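Local coordinates for LP1413 - SCCmec type IV-encoded DNA binding protein (Staphylococcus aureus, PDB 6BTC) that binds single-stranded DNA and is encoded by a staphylococcal cassette chromosome element of type IV, at residues Q7-F20 with N44-W56. Numbering follows the deposited sequence.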
loop_
_atom_site.group_PDB
_atom_site.type_symbol
_atom_site.label_atom_id
_atom_site.label_comp_id
_atom_site.label_asym_id
_atom_site.label_seq_id
_atom_site.Cartn_x
_atom_site.Cartn_y
_atom_site.Cartn_z
ATOM N N GLN A 7 -13.835 8.723 2.489
ATOM C CA GLN A 7 -12.487 9.236 2.693
ATOM C C GLN A 7 -11.447 8.121 2.621
ATOM O O GLN A 7 -10.361 8.309 2.057
ATOM C CB GLN A 7 -12.402 9.944 4.047
ATOM C CG GLN A 7 -13.487 10.993 4.294
ATOM C CD GLN A 7 -13.724 11.243 5.776
ATOM O OE1 GLN A 7 -14.051 10.321 6.530
ATOM N NE2 GLN A 7 -13.556 12.493 6.201
ATOM N N GLN A 8 -11.747 6.959 3.207
ATOM C CA GLN A 8 -10.784 5.861 3.196
ATOM C C GLN A 8 -10.714 5.205 1.825
ATOM O O GLN A 8 -9.634 4.814 1.379
ATOM C CB GLN A 8 -11.143 4.841 4.270
ATOM C CG GLN A 8 -10.943 5.362 5.677
ATOM C CD GLN A 8 -11.590 4.477 6.719
ATOM O OE1 GLN A 8 -12.244 3.485 6.389
ATOM N NE2 GLN A 8 -11.414 4.831 7.990
ATOM N N GLU A 9 -11.848 5.100 1.130
ATOM C CA GLU A 9 -11.821 4.594 -0.235
ATOM C C GLU A 9 -10.868 5.404 -1.099
ATOM O O GLU A 9 -10.157 4.845 -1.940
ATOM C CB GLU A 9 -13.222 4.617 -0.848
ATOM C CG GLU A 9 -14.246 3.734 -0.145
ATOM C CD GLU A 9 -14.010 2.244 -0.361
ATOM O OE1 GLU A 9 -13.387 1.869 -1.384
ATOM O OE2 GLU A 9 -14.458 1.450 0.502
ATOM N N LYS A 10 -10.849 6.729 -0.915
ATOM C CA LYS A 10 -10.019 7.582 -1.761
ATOM C C LYS A 10 -8.544 7.377 -1.454
ATOM O O LYS A 10 -7.728 7.226 -2.367
ATOM C CB LYS A 10 -10.404 9.054 -1.581
ATOM C CG LYS A 10 -11.698 9.457 -2.285
ATOM C CD LYS A 10 -11.992 10.947 -2.116
ATOM C CE LYS A 10 -13.344 11.334 -2.707
ATOM N NZ LYS A 10 -13.671 12.772 -2.481
ATOM N N LEU A 11 -8.180 7.389 -0.175
ATOM C CA LEU A 11 -6.796 7.141 0.195
ATOM C C LEU A 11 -6.349 5.742 -0.234
ATOM O O LEU A 11 -5.232 5.572 -0.736
ATOM C CB LEU A 11 -6.617 7.330 1.702
ATOM C CG LEU A 11 -5.257 6.907 2.264
ATOM C CD1 LEU A 11 -4.134 7.681 1.598
ATOM C CD2 LEU A 11 -5.184 7.102 3.755
ATOM N N TYR A 12 -7.210 4.730 -0.052
ATOM C CA TYR A 12 -6.856 3.365 -0.435
ATOM C C TYR A 12 -6.640 3.252 -1.942
ATOM O O TYR A 12 -5.643 2.679 -2.396
ATOM C CB TYR A 12 -7.941 2.391 0.033
ATOM C CG TYR A 12 -7.810 0.992 -0.545
ATOM C CD1 TYR A 12 -7.039 0.022 0.083
ATOM C CD2 TYR A 12 -8.460 0.652 -1.721
ATOM C CE1 TYR A 12 -6.923 -1.256 -0.450
ATOM C CE2 TYR A 12 -8.349 -0.613 -2.268
ATOM C CZ TYR A 12 -7.580 -1.564 -1.632
ATOM O OH TYR A 12 -7.481 -2.824 -2.198
ATOM N N ASN A 13 -7.578 3.769 -2.740
ATOM C CA ASN A 13 -7.387 3.754 -4.188
ATOM C C ASN A 13 -6.047 4.374 -4.571
ATOM O O ASN A 13 -5.390 3.919 -5.515
ATOM C CB ASN A 13 -8.521 4.497 -4.894
ATOM C CG ASN A 13 -9.892 3.876 -4.643
ATOM O OD1 ASN A 13 -10.022 2.676 -4.410
ATOM N ND2 ASN A 13 -10.929 4.709 -4.705
ATOM N N PHE A 14 -5.621 5.410 -3.843
ATOM C CA PHE A 14 -4.354 6.066 -4.153
ATOM C C PHE A 14 -3.180 5.180 -3.773
ATOM O O PHE A 14 -2.222 5.041 -4.540
ATOM C CB PHE A 14 -4.242 7.411 -3.422
ATOM C CG PHE A 14 -2.840 7.976 -3.417
ATOM C CD1 PHE A 14 -2.318 8.582 -4.548
ATOM C CD2 PHE A 14 -2.044 7.878 -2.297
ATOM C CE1 PHE A 14 -1.022 9.085 -4.550
ATOM C CE2 PHE A 14 -0.744 8.381 -2.295
ATOM C CZ PHE A 14 -0.241 8.987 -3.427
ATOM N N ILE A 15 -3.212 4.621 -2.564
ATOM C CA ILE A 15 -2.115 3.785 -2.098
ATOM C C ILE A 15 -1.899 2.624 -3.057
ATOM O O ILE A 15 -0.761 2.295 -3.410
ATOM C CB ILE A 15 -2.400 3.297 -0.669
ATOM C CG1 ILE A 15 -2.432 4.474 0.307
ATOM C CG2 ILE A 15 -1.370 2.251 -0.227
ATOM C CD1 ILE A 15 -1.083 5.088 0.621
ATOM N N ILE A 16 -2.988 1.998 -3.502
ATOM C CA ILE A 16 -2.898 0.866 -4.417
ATOM C C ILE A 16 -2.189 1.288 -5.696
ATOM O O ILE A 16 -1.206 0.671 -6.118
ATOM C CB ILE A 16 -4.303 0.308 -4.719
ATOM C CG1 ILE A 16 -4.941 -0.290 -3.462
ATOM C CG2 ILE A 16 -4.260 -0.717 -5.844
ATOM C CD1 ILE A 16 -4.156 -1.434 -2.830
ATOM N N ALA A 17 -2.704 2.332 -6.343
ATOM C CA ALA A 17 -2.114 2.818 -7.584
ATOM C C ALA A 17 -0.649 3.184 -7.381
ATOM O O ALA A 17 0.218 2.788 -8.166
ATOM C CB ALA A 17 -2.912 4.017 -8.089
ATOM N N LYS A 18 -0.353 3.910 -6.303
ATOM C CA LYS A 18 1.020 4.318 -6.039
ATOM C C LYS A 18 1.936 3.110 -5.824
ATOM O O LYS A 18 3.110 3.153 -6.202
ATOM C CB LYS A 18 1.052 5.253 -4.828
ATOM C CG LYS A 18 2.330 6.061 -4.665
ATOM C CD LYS A 18 2.486 7.153 -5.733
ATOM C CE LYS A 18 3.827 7.899 -5.567
ATOM N NZ LYS A 18 4.091 8.922 -6.632
ATOM N N SER A 19 1.434 2.028 -5.225
ATOM C CA SER A 19 2.276 0.845 -5.058
ATOM C C SER A 19 2.615 0.221 -6.410
ATOM O O SER A 19 3.764 -0.157 -6.654
ATOM C CB SER A 19 1.585 -0.174 -4.155
ATOM O OG SER A 19 0.482 -0.745 -4.846
ATOM N N PHE A 20 1.643 0.136 -7.316
ATOM C CA PHE A 20 1.919 -0.444 -8.628
ATOM C C PHE A 20 2.888 0.409 -9.435
ATOM O O PHE A 20 3.621 -0.125 -10.274
ATOM C CB PHE A 20 0.629 -0.623 -9.425
ATOM C CG PHE A 20 -0.135 -1.883 -9.102
ATOM C CD1 PHE A 20 0.198 -3.090 -9.698
ATOM C CD2 PHE A 20 -1.210 -1.852 -8.227
ATOM C CE1 PHE A 20 -0.521 -4.250 -9.417
ATOM C CE2 PHE A 20 -1.930 -3.006 -7.941
ATOM C CZ PHE A 20 -1.587 -4.203 -8.541
ATOM N N ASN A 44 -7.080 8.140 12.249
ATOM C CA ASN A 44 -7.939 6.965 12.223
ATOM C C ASN A 44 -8.082 6.432 10.804
ATOM O O ASN A 44 -8.007 5.218 10.577
ATOM C CB ASN A 44 -9.310 7.306 12.808
ATOM C CG ASN A 44 -9.991 6.104 13.416
ATOM O OD1 ASN A 44 -10.742 5.394 12.743
ATOM N ND2 ASN A 44 -9.725 5.863 14.698
ATOM N N ASP A 45 -8.301 7.327 9.837
ATOM C CA ASP A 45 -8.438 6.902 8.449
ATOM C C ASP A 45 -7.113 6.404 7.880
ATOM O O ASP A 45 -7.109 5.557 6.982
ATOM C CB ASP A 45 -8.993 8.052 7.611
ATOM C CG ASP A 45 -10.484 8.271 7.830
ATOM O OD1 ASP A 45 -11.134 7.404 8.450
ATOM O OD2 ASP A 45 -11.007 9.308 7.377
ATOM N N GLN A 46 -5.987 6.902 8.394
ATOM C CA GLN A 46 -4.687 6.438 7.925
ATOM C C GLN A 46 -4.457 4.992 8.341
ATOM O O GLN A 46 -4.033 4.161 7.529
ATOM C CB GLN A 46 -3.567 7.338 8.463
ATOM C CG GLN A 46 -3.523 8.720 7.830
ATOM C CD GLN A 46 -2.362 9.568 8.320
ATOM O OE1 GLN A 46 -1.780 9.306 9.371
ATOM N NE2 GLN A 46 -2.018 10.593 7.550
ATOM N N ARG A 47 -4.759 4.670 9.601
ATOM C CA ARG A 47 -4.482 3.333 10.114
ATOM C C ARG A 47 -5.440 2.299 9.535
ATOM O O ARG A 47 -5.034 1.171 9.240
ATOM C CB ARG A 47 -4.541 3.348 11.635
ATOM C CG ARG A 47 -3.381 4.115 12.248
ATOM C CD ARG A 47 -3.578 4.384 13.730
ATOM N NE ARG A 47 -2.398 5.015 14.315
ATOM C CZ ARG A 47 -2.380 5.632 15.492
ATOM N NH1 ARG A 47 -3.485 5.715 16.224
ATOM N NH2 ARG A 47 -1.254 6.176 15.935
ATOM N N GLU A 48 -6.711 2.655 9.352
ATOM C CA GLU A 48 -7.633 1.721 8.711
ATOM C C GLU A 48 -7.143 1.347 7.313
ATOM O O GLU A 48 -7.153 0.171 6.933
ATOM C CB GLU A 48 -9.041 2.320 8.646
ATOM C CG GLU A 48 -10.062 1.463 7.879
ATOM C CD GLU A 48 -10.203 0.048 8.439
ATOM O OE1 GLU A 48 -9.797 -0.175 9.600
ATOM O OE2 GLU A 48 -10.718 -0.840 7.717
ATOM N N VAL A 49 -6.721 2.339 6.523
ATOM C CA VAL A 49 -6.248 2.051 5.173
ATOM C C VAL A 49 -4.952 1.257 5.224
ATOM O O VAL A 49 -4.740 0.346 4.420
ATOM C CB VAL A 49 -6.079 3.349 4.365
ATOM C CG1 VAL A 49 -5.428 3.053 3.007
ATOM C CG2 VAL A 49 -7.430 4.022 4.167
ATOM N N GLY A 50 -4.065 1.595 6.160
ATOM C CA GLY A 50 -2.839 0.834 6.313
ATOM C C GLY A 50 -3.100 -0.647 6.468
ATOM O O GLY A 50 -2.454 -1.479 5.826
ATOM N N ARG A 51 -4.072 -0.998 7.310
ATOM C CA ARG A 51 -4.343 -2.406 7.567
ATOM C C ARG A 51 -5.048 -3.056 6.382
ATOM O O ARG A 51 -4.726 -4.188 6.008
ATOM C CB ARG A 51 -5.157 -2.556 8.851
ATOM C CG ARG A 51 -4.338 -2.316 10.133
ATOM C CD ARG A 51 -5.150 -2.582 11.411
ATOM N NE ARG A 51 -5.897 -1.408 11.873
ATOM C CZ ARG A 51 -5.501 -0.579 12.841
ATOM N NH1 ARG A 51 -4.354 -0.772 13.488
ATOM N NH2 ARG A 51 -6.263 0.458 13.169
ATOM N N ARG A 52 -5.991 -2.355 5.753
ATOM C CA ARG A 52 -6.597 -2.920 4.554
ATOM C C ARG A 52 -5.553 -3.119 3.458
ATOM O O ARG A 52 -5.689 -4.020 2.619
ATOM C CB ARG A 52 -7.736 -2.027 4.063
ATOM C CG ARG A 52 -8.441 -2.577 2.827
ATOM C CD ARG A 52 -9.425 -1.600 2.226
ATOM N NE ARG A 52 -10.015 -2.166 1.022
ATOM C CZ ARG A 52 -10.837 -1.518 0.208
ATOM N NH1 ARG A 52 -11.184 -0.262 0.470
ATOM N NH2 ARG A 52 -11.323 -2.132 -0.865
ATOM N N PHE A 53 -4.501 -2.296 3.456
ATOM C CA PHE A 53 -3.440 -2.420 2.463
ATOM C C PHE A 53 -2.524 -3.586 2.793
ATOM O O PHE A 53 -2.191 -4.385 1.916
ATOM C CB PHE A 53 -2.632 -1.123 2.392
ATOM C CG PHE A 53 -1.406 -1.218 1.535
ATOM C CD1 PHE A 53 -1.502 -1.224 0.156
ATOM C CD2 PHE A 53 -0.153 -1.282 2.115
ATOM C CE1 PHE A 53 -0.371 -1.295 -0.627
ATOM C CE2 PHE A 53 0.977 -1.362 1.341
ATOM C CZ PHE A 53 0.865 -1.366 -0.033
ATOM N N ALA A 54 -2.131 -3.697 4.057
ATOM C CA ALA A 54 -1.236 -4.759 4.481
ATOM C C ALA A 54 -1.817 -6.141 4.205
ATOM O O ALA A 54 -1.059 -7.093 3.988
ATOM C CB ALA A 54 -0.929 -4.600 5.965
ATOM N N TYR A 55 -3.147 -6.275 4.199
ATOM C CA TYR A 55 -3.772 -7.573 3.984
ATOM C C TYR A 55 -4.121 -7.798 2.522
ATOM O O TYR A 55 -4.071 -8.940 2.042
ATOM C CB TYR A 55 -5.007 -7.714 4.897
ATOM C CG TYR A 55 -4.605 -8.094 6.319
ATOM C CD1 TYR A 55 -4.096 -7.150 7.196
ATOM C CD2 TYR A 55 -4.679 -9.410 6.757
ATOM C CE1 TYR A 55 -3.688 -7.496 8.470
ATOM C CE2 TYR A 55 -4.272 -9.769 8.038
ATOM C CZ TYR A 55 -3.776 -8.809 8.887
ATOM O OH TYR A 55 -3.372 -9.151 10.165
ATOM N N TRP A 56 -4.436 -6.730 1.793
ATOM C CA TRP A 56 -4.564 -6.829 0.346
ATOM C C TRP A 56 -3.289 -7.380 -0.271
ATOM O O TRP A 56 -3.321 -8.279 -1.120
ATOM C CB TRP A 56 -4.863 -5.452 -0.229
ATOM C CG TRP A 56 -4.773 -5.380 -1.699
ATOM C CD1 TRP A 56 -5.689 -5.831 -2.597
ATOM C CD2 TRP A 56 -3.705 -4.811 -2.463
ATOM N NE1 TRP A 56 -5.262 -5.580 -3.877
ATOM C CE2 TRP A 56 -4.045 -4.950 -3.820
ATOM C CE3 TRP A 56 -2.496 -4.191 -2.131
ATOM C CZ2 TRP A 56 -3.222 -4.489 -4.844
ATOM C CZ3 TRP A 56 -1.688 -3.735 -3.147
ATOM C CH2 TRP A 56 -2.048 -3.890 -4.484
HETATM O O HOH W 1 -9.511 -4.624 -0.906
#
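Q8 gives its side-chain amide to D45, NE2 to OD1, at 2.6 Å. The bond is short but bent. The N-H comes from above the carboxylate plane, and amide and carboxylate stand nearly at right angles. Beside it, the V49 side chain fills a hole between Q8, L11, Y12 and I15. Its CG2 meets L11 CD2 at 3.8 Å, while CG1 lies against CA and CB of Y12. One turn on, R52 reaches across to Y12. CG is anti to the backbone N (chi1 -179°) and the chain runs straight to NE. This lays the guanidinium flat on the ring, with planes 2° apart. R52 CZ sits 3.6 Å above the Y12 ring centroid, a cation-pi stack. The same guanidinium meets E9 at its edge, a long salt bridge with NH1 3.6 Å from OE1. A water joins R52 NH2 to Y12 OH. Segments 7-20 and 44-56, on helices 6-21 and 43-59, cross at -49°. The order helix-strand-helix-helix-strand-strand is consistent with a winged-helix domain. Y30 of helix 30-34 packs on L11, I15 and V49. W56 is the second knob, set among Y12, I16, S19 and F20. I16 CD1 presses on its face, 3.2 Å from the centroid of the six-membered ring. I15 CG2 lies over the F53 face, 3.8 Å from that ring's centroid. F20 CE2 comes to the W56 edge, 3.6 Å from CH2.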